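Local coordinates for phosphate-binding protein (Xanthomonas axonopodis pv. citri, PDB 5UB3) that probably acts as a periplasmic binding protein that senses a small anionic ligand for a partner diguanylate cyclase, and is seen here with bound chloride, at residues R49-S52 with S53-R57; A70-L73 with E74-S78. All coordinates share one frame; numbering follows the deposited sequence.

How the contacts relate
Following the chain from the N terminus, contact 1 (residues 49-57) comes first and takes up most of helix 48-56; strand 62-66 follows, and contact 2 (residues 70-78) then covers the end of helix 67-75 and the turn into strand 79-87. Each contact closes only a local helical turn, and the two stand in series, neither enclosing nor crossing the other. Their centres are about 9 Å apart, and they touch directly: Ser52 OG lies 3.1 Å from Ser78 OG, a weak hydrogen bond, while Arg76 packs on Arg49 and Ser52. Helix 48-56 is thereby tied to the C-terminal turn of helix 67-75, which packs in turn against helix 259-277 and strand 209-217.

Contact 1. Residues R49-S52 with S53-R57; sequences RQMS and SYLRR
Met51 and Leu55, one helical turn apart, form the tight, buried side of this contact: CG of Met51 lies 3.9 Å from CD1 of Leu55, and the two chains slant across one another. Both lean on Leu73 of helix 67-75. The bend of Met51 at chi2 brings SD to the edge of the Tyr54 ring, near the ring plane, 4.3 Å from CD2. One face of that ring is taken by the backbone O of Gln50, 3.6 Å above the plane and off toward the rim. Gln50 sets out with CG anti to the backbone N (chi1 -166°) and then folds back at chi2, carrying NE2 over the same face of the Tyr54 ring, nearest CE1 at 3.8 Å, with amide and ring planes 48° apart. Past the Gln50 amide lies the looser, more exposed flank. Here Arg57 grips the single Ser53 OG side-on, through NE and NH2, with OG in the guanidinium plane and NH2 at 2.9 Å; two donors on one oxygen limit the guanidinium's rotation. Gln50 NE2 sits at the edge of the same guanidinium, without a bond. Farther round the helix, Arg56 curls back along it; its NH1 reaches Ser52 OG at 3.2 Å along a rather bent path (141°), OG tilted out of the guanidinium plane. A water in that plane accepts from Arg56 NH2 and donates to the O of Arg49, a carbonyl that also receives Ser53 N. Successive i to i+4 backbone bonds, with Leu55 N to Met51 O at 2.8 Å, make an alpha-helix, and the split of its side chains makes it amphipathic: largely apolar toward helix 67-75, apart from Ser52, and arginine-rich outside, a surface helix of the periplasmic binding protein fold.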
ATOM      1  N   ARG A  49      -4.303   0.835 -11.942  1.00 20.95           N
ATOM      2  CA  ARG A  49      -4.761   0.547 -13.273  1.00 21.41           C
ATOM      3  C   ARG A  49      -3.701   0.691 -14.324  1.00 19.71           C
ATOM      4  O   ARG A  49      -3.499  -0.213 -15.132  1.00 19.87           O
ATOM      5  CB  ARG A  49      -5.932   1.440 -13.657  1.00 24.83           C
ATOM      6  CG  ARG A  49      -7.190   0.944 -13.029  1.00 30.49           C
ATOM      7  CD  ARG A  49      -8.352   1.320 -13.942  1.00 35.36           C
ATOM      8  NE  ARG A  49      -8.897   2.602 -13.588  1.00 39.45           N
ATOM      9  CZ  ARG A  49      -9.755   3.267 -14.363  1.00 46.90           C
ATOM     10  NH1 ARG A  49     -10.113   2.785 -15.560  1.00 44.78           N
ATOM     11  NH2 ARG A  49     -10.236   4.438 -13.954  1.00 47.50           N
ATOM     12  N   GLN A  50      -3.039   1.844 -14.325  1.00 17.92           N
ATOM     13  CA  GLN A  50      -1.865   2.002 -15.188  1.00 17.18           C
ATOM     14  C   GLN A  50      -0.756   0.992 -14.953  1.00 15.75           C
ATOM     15  O   GLN A  50      -0.047   0.597 -15.885  1.00 15.77           O
ATOM     16  CB  GLN A  50      -1.308   3.429 -15.070  1.00 18.31           C
ATOM     17  CG  GLN A  50      -0.310   3.814 -16.170  1.00 18.91           C
ATOM     18  CD  GLN A  50      -0.947   3.717 -17.551  1.00 21.24           C
ATOM     19  OE1 GLN A  50      -1.834   4.487 -17.863  1.00 21.67           O
ATOM     20  NE2 GLN A  50      -0.507   2.749 -18.372  1.00 22.56           N
ATOM     21  N   MET A  51      -0.490   0.697 -13.695  1.00 15.47           N
ATOM     22  CA  MET A  51       0.614  -0.202 -13.397  1.00 16.46           C
ATOM     23  C   MET A  51       0.254  -1.599 -13.903  1.00 16.84           C
ATOM     24  O   MET A  51       1.092  -2.315 -14.460  1.00 15.56           O
ATOM     25  CB  MET A  51       0.878  -0.248 -11.913  1.00 17.06           C
ATOM     26  CG  MET A  51       2.021  -1.213 -11.586  1.00 17.30           C
ATOM     27  SD  MET A  51       3.588  -0.954 -12.441  1.00 17.74           S
ATOM     28  CE  MET A  51       4.315   0.264 -11.360  1.00 18.23           C
ATOM     29  N   SER A  52      -1.023  -1.967 -13.715  1.00 17.92           N
ATOM     30  CA  SER A  52      -1.527  -3.223 -14.276  1.00 18.32           C
ATOM     31  C   SER A  52      -1.362  -3.260 -15.772  1.00 18.28           C
ATOM     32  O   SER A  52      -0.951  -4.282 -16.300  1.00 18.14           O
ATOM     33  CB  SER A  52      -2.954  -3.564 -13.843  1.00 21.04           C
ATOM     34  OG  SER A  52      -3.473  -4.654 -14.613  1.00 28.83           O
ATOM     35  N   SER A  53      -1.653  -2.164 -16.453  1.00 15.34           N
ATOM     36  CA  SER A  53      -1.393  -2.095 -17.890  1.00 15.30           C
ATOM     37  C   SER A  53       0.078  -2.288 -18.268  1.00 14.40           C
ATOM     38  O   SER A  53       0.393  -3.089 -19.163  1.00 15.39           O
ATOM     39  CB  SER A  53      -1.920  -0.747 -18.436  1.00 14.70           C
ATOM     40  OG  SER A  53      -1.748  -0.716 -19.826  1.00 15.88           O
ATOM     41  N   TYR A  54       0.976  -1.593 -17.574  1.00 15.25           N
ATOM     42  CA  TYR A  54       2.410  -1.819 -17.748  1.00 16.30           C
ATOM     43  C   TYR A  54       2.817  -3.247 -17.527  1.00 16.97           C
ATOM     44  O   TYR A  54       3.573  -3.829 -18.330  1.00 17.35           O
ATOM     45  CB  TYR A  54       3.260  -0.975 -16.792  1.00 17.54           C
ATOM     46  CG  TYR A  54       3.339   0.478 -17.069  1.00 18.17           C
ATOM     47  CD1 TYR A  54       3.103   1.000 -18.339  1.00 20.73           C
ATOM     48  CD2 TYR A  54       3.695   1.347 -16.062  1.00 19.92           C
ATOM     49  CE1 TYR A  54       3.219   2.354 -18.593  1.00 22.51           C
ATOM     50  CE2 TYR A  54       3.795   2.695 -16.297  1.00 20.62           C
ATOM     51  CZ  TYR A  54       3.563   3.190 -17.583  1.00 23.48           C
ATOM     52  OH  TYR A  54       3.665   4.514 -17.841  1.00 23.91           O
ATOM     53  N   LEU A  55       2.360  -3.803 -16.414  1.00 17.66           N
ATOM     54  CA  LEU A  55       2.713  -5.187 -16.087  1.00 19.18           C
ATOM     55  C   LEU A  55       2.261  -6.127 -17.168  1.00 18.74           C
ATOM     56  O   LEU A  55       3.066  -6.883 -17.674  1.00 18.92           O
ATOM     57  CB  LEU A  55       2.111  -5.579 -14.741  1.00 18.47           C
ATOM     58  CG  LEU A  55       2.875  -4.950 -13.553  1.00 18.97           C
ATOM     59  CD1 LEU A  55       1.978  -5.086 -12.334  1.00 18.71           C
ATOM     60  CD2 LEU A  55       4.220  -5.672 -13.309  1.00 19.55           C
ATOM     61  N   ARG A  56       0.983  -6.025 -17.542  1.00 19.94           N
ATOM     62  CA  ARG A  56       0.365  -6.880 -18.575  1.00 22.59           C
ATOM     63  C   ARG A  56       1.110  -6.723 -19.909  1.00 19.49           C
ATOM     64  O   ARG A  56       1.333  -7.678 -20.605  1.00 17.72           O
ATOM     65  CB  ARG A  56      -1.120  -6.585 -18.732  1.00 22.07           C
ATOM     66  CG  ARG A  56      -1.755  -7.324 -19.907  1.00 28.02           C
ATOM     67  CD  ARG A  56      -3.254  -7.307 -19.839  1.00 29.43           C
ATOM     68  NE  ARG A  56      -3.723  -5.904 -19.793  1.00 30.64           N
ATOM     69  CZ  ARG A  56      -4.071  -5.233 -18.700  1.00 29.25           C
ATOM     70  NH1 ARG A  56      -4.062  -5.826 -17.537  1.00 30.99           N
ATOM     71  NH2 ARG A  56      -4.446  -3.931 -18.786  1.00 33.01           N
ATOM     72  N   ARG A  57       1.557  -5.516 -20.224  1.00 19.61           N
ATOM     73  CA  ARG A  57       2.298  -5.306 -21.468  1.00 19.69           C
ATOM     74  C   ARG A  57       3.799  -5.579 -21.368  1.00 20.41           C
ATOM     75  O   ARG A  57       4.501  -5.403 -22.351  1.00 20.50           O
ATOM     76  CB  ARG A  57       2.025  -3.908 -21.986  1.00 19.58           C
ATOM     77  CG  ARG A  57       0.587  -3.734 -22.463  1.00 19.76           C
ATOM     78  CD  ARG A  57       0.419  -2.350 -23.025  1.00 18.62           C
ATOM     79  NE  ARG A  57       0.239  -1.375 -21.959  1.00 17.29           N
ATOM     80  CZ  ARG A  57       0.945  -0.273 -21.792  1.00 18.26           C
ATOM     81  NH1 ARG A  57       1.959   0.014 -22.590  1.00 20.22           N
ATOM     82  NH2 ARG A  57       0.654   0.526 -20.773  1.00 18.07           N
TER
HETATM   83  O   HOH W   1      -5.148  -1.882 -16.497  1.00 24.44           O

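Contact 2. Residues A70-L73 with E74-S78; sequences AMLL and EQRGS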
ATOM      1  N   ALA A  70      -1.138  -4.612  -4.173  1.00 17.20           N
ATOM      2  CA  ALA A  70      -0.633  -5.835  -4.816  1.00 16.15           C
ATOM      3  C   ALA A  70      -1.769  -6.694  -5.320  1.00 16.39           C
ATOM      4  O   ALA A  70      -1.698  -7.235  -6.408  1.00 15.82           O
ATOM      5  CB  ALA A  70       0.254  -6.629  -3.866  1.00 15.12           C
ATOM      6  N   MET A  71      -2.800  -6.832  -4.492  1.00 16.69           N
ATOM      7  CA  MET A  71      -3.927  -7.637  -4.857  1.00 17.57           C
ATOM      8  C   MET A  71      -4.719  -6.993  -5.980  1.00 16.26           C
ATOM      9  O   MET A  71      -5.238  -7.725  -6.810  1.00 15.04           O
ATOM     10  CB  MET A  71      -4.791  -8.005  -3.634  1.00 17.40           C
ATOM     11  CG  MET A  71      -4.032  -8.864  -2.628  1.00 17.83           C
ATOM     12  SD  MET A  71      -3.454 -10.409  -3.306  1.00 20.27           S
ATOM     13  CE  MET A  71      -1.728 -10.081  -3.787  1.00 20.70           C
ATOM     14  N   LEU A  72      -4.775  -5.645  -6.040  1.00 15.26           N
ATOM     15  CA  LEU A  72      -5.375  -5.008  -7.217  1.00 16.91           C
ATOM     16  C   LEU A  72      -4.663  -5.492  -8.476  1.00 16.45           C
ATOM     17  O   LEU A  72      -5.301  -5.804  -9.505  1.00 18.44           O
ATOM     18  CB  LEU A  72      -5.279  -3.483  -7.170  1.00 15.80           C
ATOM     19  CG  LEU A  72      -6.076  -2.855  -6.059  1.00 16.31           C
ATOM     20  CD1 LEU A  72      -5.769  -1.364  -5.993  1.00 16.62           C
ATOM     21  CD2 LEU A  72      -7.540  -3.042  -6.302  1.00 17.69           C
ATOM     22  N   LEU A  73      -3.340  -5.546  -8.405  1.00 16.37           N
ATOM     23  CA  LEU A  73      -2.576  -5.966  -9.569  1.00 16.92           C
ATOM     24  C   LEU A  73      -2.821  -7.443  -9.878  1.00 19.61           C
ATOM     25  O   LEU A  73      -3.074  -7.790 -11.032  1.00 23.76           O
ATOM     26  CB  LEU A  73      -1.103  -5.703  -9.396  1.00 17.02           C
ATOM     27  CG  LEU A  73      -0.670  -4.280  -9.078  1.00 17.96           C
ATOM     28  CD1 LEU A  73       0.808  -4.234  -8.719  1.00 17.54           C
ATOM     29  CD2 LEU A  73      -1.003  -3.359 -10.237  1.00 17.29           C
ATOM     30  N   GLU A  74      -2.769  -8.304  -8.866  1.00 19.13           N
ATOM     31  CA  GLU A  74      -3.035  -9.743  -9.092  1.00 21.81           C
ATOM     32  C   GLU A  74      -4.442  -9.963  -9.656  1.00 21.96           C
ATOM     33  O   GLU A  74      -4.620 -10.772 -10.550  1.00 20.53           O
ATOM     34  CB  GLU A  74      -2.856 -10.569  -7.819  1.00 21.68           C
ATOM     35  CG  GLU A  74      -2.807 -12.062  -8.085  1.00 27.53           C
ATOM     36  CD  GLU A  74      -2.549 -12.880  -6.850  1.00 29.28           C
ATOM     37  OE1 GLU A  74      -1.722 -13.801  -6.867  1.00 33.19           O
ATOM     38  OE2 GLU A  74      -3.255 -12.645  -5.898  1.00 31.36           O
ATOM     39  N   GLN A  75      -5.424  -9.230  -9.151  1.00 21.41           N
ATOM     40  CA  GLN A  75      -6.817  -9.416  -9.615  1.00 24.34           C
ATOM     41  C   GLN A  75      -7.031  -9.087 -11.060  1.00 24.64           C
ATOM     42  O   GLN A  75      -7.787  -9.749 -11.731  1.00 23.18           O
ATOM     43  CB  GLN A  75      -7.785  -8.571  -8.819  1.00 22.02           C
ATOM     44  CG  GLN A  75      -7.994  -9.101  -7.442  1.00 21.32           C
ATOM     45  CD  GLN A  75      -8.696  -8.095  -6.552  1.00 21.56           C
ATOM     46  OE1 GLN A  75      -9.165  -7.018  -7.009  1.00 18.57           O
ATOM     47  NE2 GLN A  75      -8.835  -8.459  -5.277  1.00 21.51           N
ATOM     48  N   ARG A  76      -6.364  -8.043 -11.514  1.00 24.66           N
ATOM     49  CA  ARG A  76      -6.347  -7.720 -12.915  1.00 25.44           C
ATOM     50  C   ARG A  76      -5.482  -8.690 -13.727  1.00 26.59           C
ATOM     51  O   ARG A  76      -5.381  -8.517 -14.910  1.00 31.56           O
ATOM     52  CB  ARG A  76      -5.906  -6.276 -13.128  1.00 27.56           C
ATOM     53  CG  ARG A  76      -6.877  -5.280 -12.511  1.00 29.21           C
ATOM     54  CD  ARG A  76      -6.335  -3.891 -12.693  1.00 32.73           C
ATOM     55  NE  ARG A  76      -7.371  -2.910 -12.451  1.00 38.45           N
ATOM     56  CZ  ARG A  76      -7.611  -2.293 -11.302  1.00 45.23           C
ATOM     57  NH1 ARG A  76      -6.883  -2.524 -10.210  1.00 51.79           N
ATOM     58  NH2 ARG A  76      -8.594  -1.405 -11.253  1.00 48.53           N
ATOM     59  N   GLY A  77      -4.895  -9.723 -13.131  1.00 23.60           N
ATOM     60  CA  GLY A  77      -4.188 -10.747 -13.920  1.00 25.69           C
ATOM     61  C   GLY A  77      -2.786 -10.386 -14.383  1.00 25.50           C
ATOM     62  O   GLY A  77      -2.202 -11.091 -15.212  1.00 25.15           O
ATOM     63  N   SER A  78      -2.231  -9.322 -13.824  1.00 22.80           N
ATOM     64  CA  SER A  78      -1.029  -8.737 -14.346  1.00 24.40           C
ATOM     65  C   SER A  78       0.270  -9.045 -13.523  1.00 22.34           C
ATOM     66  O   SER A  78       1.391  -8.850 -14.015  1.00 19.78           O
ATOM     67  CB  SER A  78      -1.290  -7.262 -14.524  1.00 26.61           C
ATOM     68  OG  SER A  78      -1.413  -6.583 -13.294  1.00 32.52           O
TER
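Leu72 and Arg76 run side by side, pointing the same way. With CG anti to the carbonyl carbon (chi1 -63°), Arg76 stretches out from CG to NE and brings NH1 to 3.6 Å from Leu72 CB, which sits at the guanidinium edge, near its plane. The NH2 of this arginine comes near the like-charged Arg276. Met71 and Glu74 are also aligned. In Met71 the bend at chi2 sets SD 3.4 Å from OE2 of the extended Glu74, and the one at chi3 turns CE, which is also close to that oxygen. Gln75, extended beyond CG, lays its CG 3.1 Å from Met71 O, while its amide turns to helix 259-277: OE1 accepts from Arg276 and NE2 bonds to Ser269 OG, which pins both ends of the group to that helix. Ser78 holds OG between backbone N and carbonyl carbon (chi1 70°), placing it 3.1 Å from Leu73 O. The backbone N of Ser78 donates to Leu73 O at 3.3 Å, and Gly77 N returns to Glu74 O at 2.8 Å. With Gly77 at positive phi (80°), these two backbone bonds make a Schellman motif, the C-terminal cap that ends helix 67-75 and turns the chain into strand 79-87.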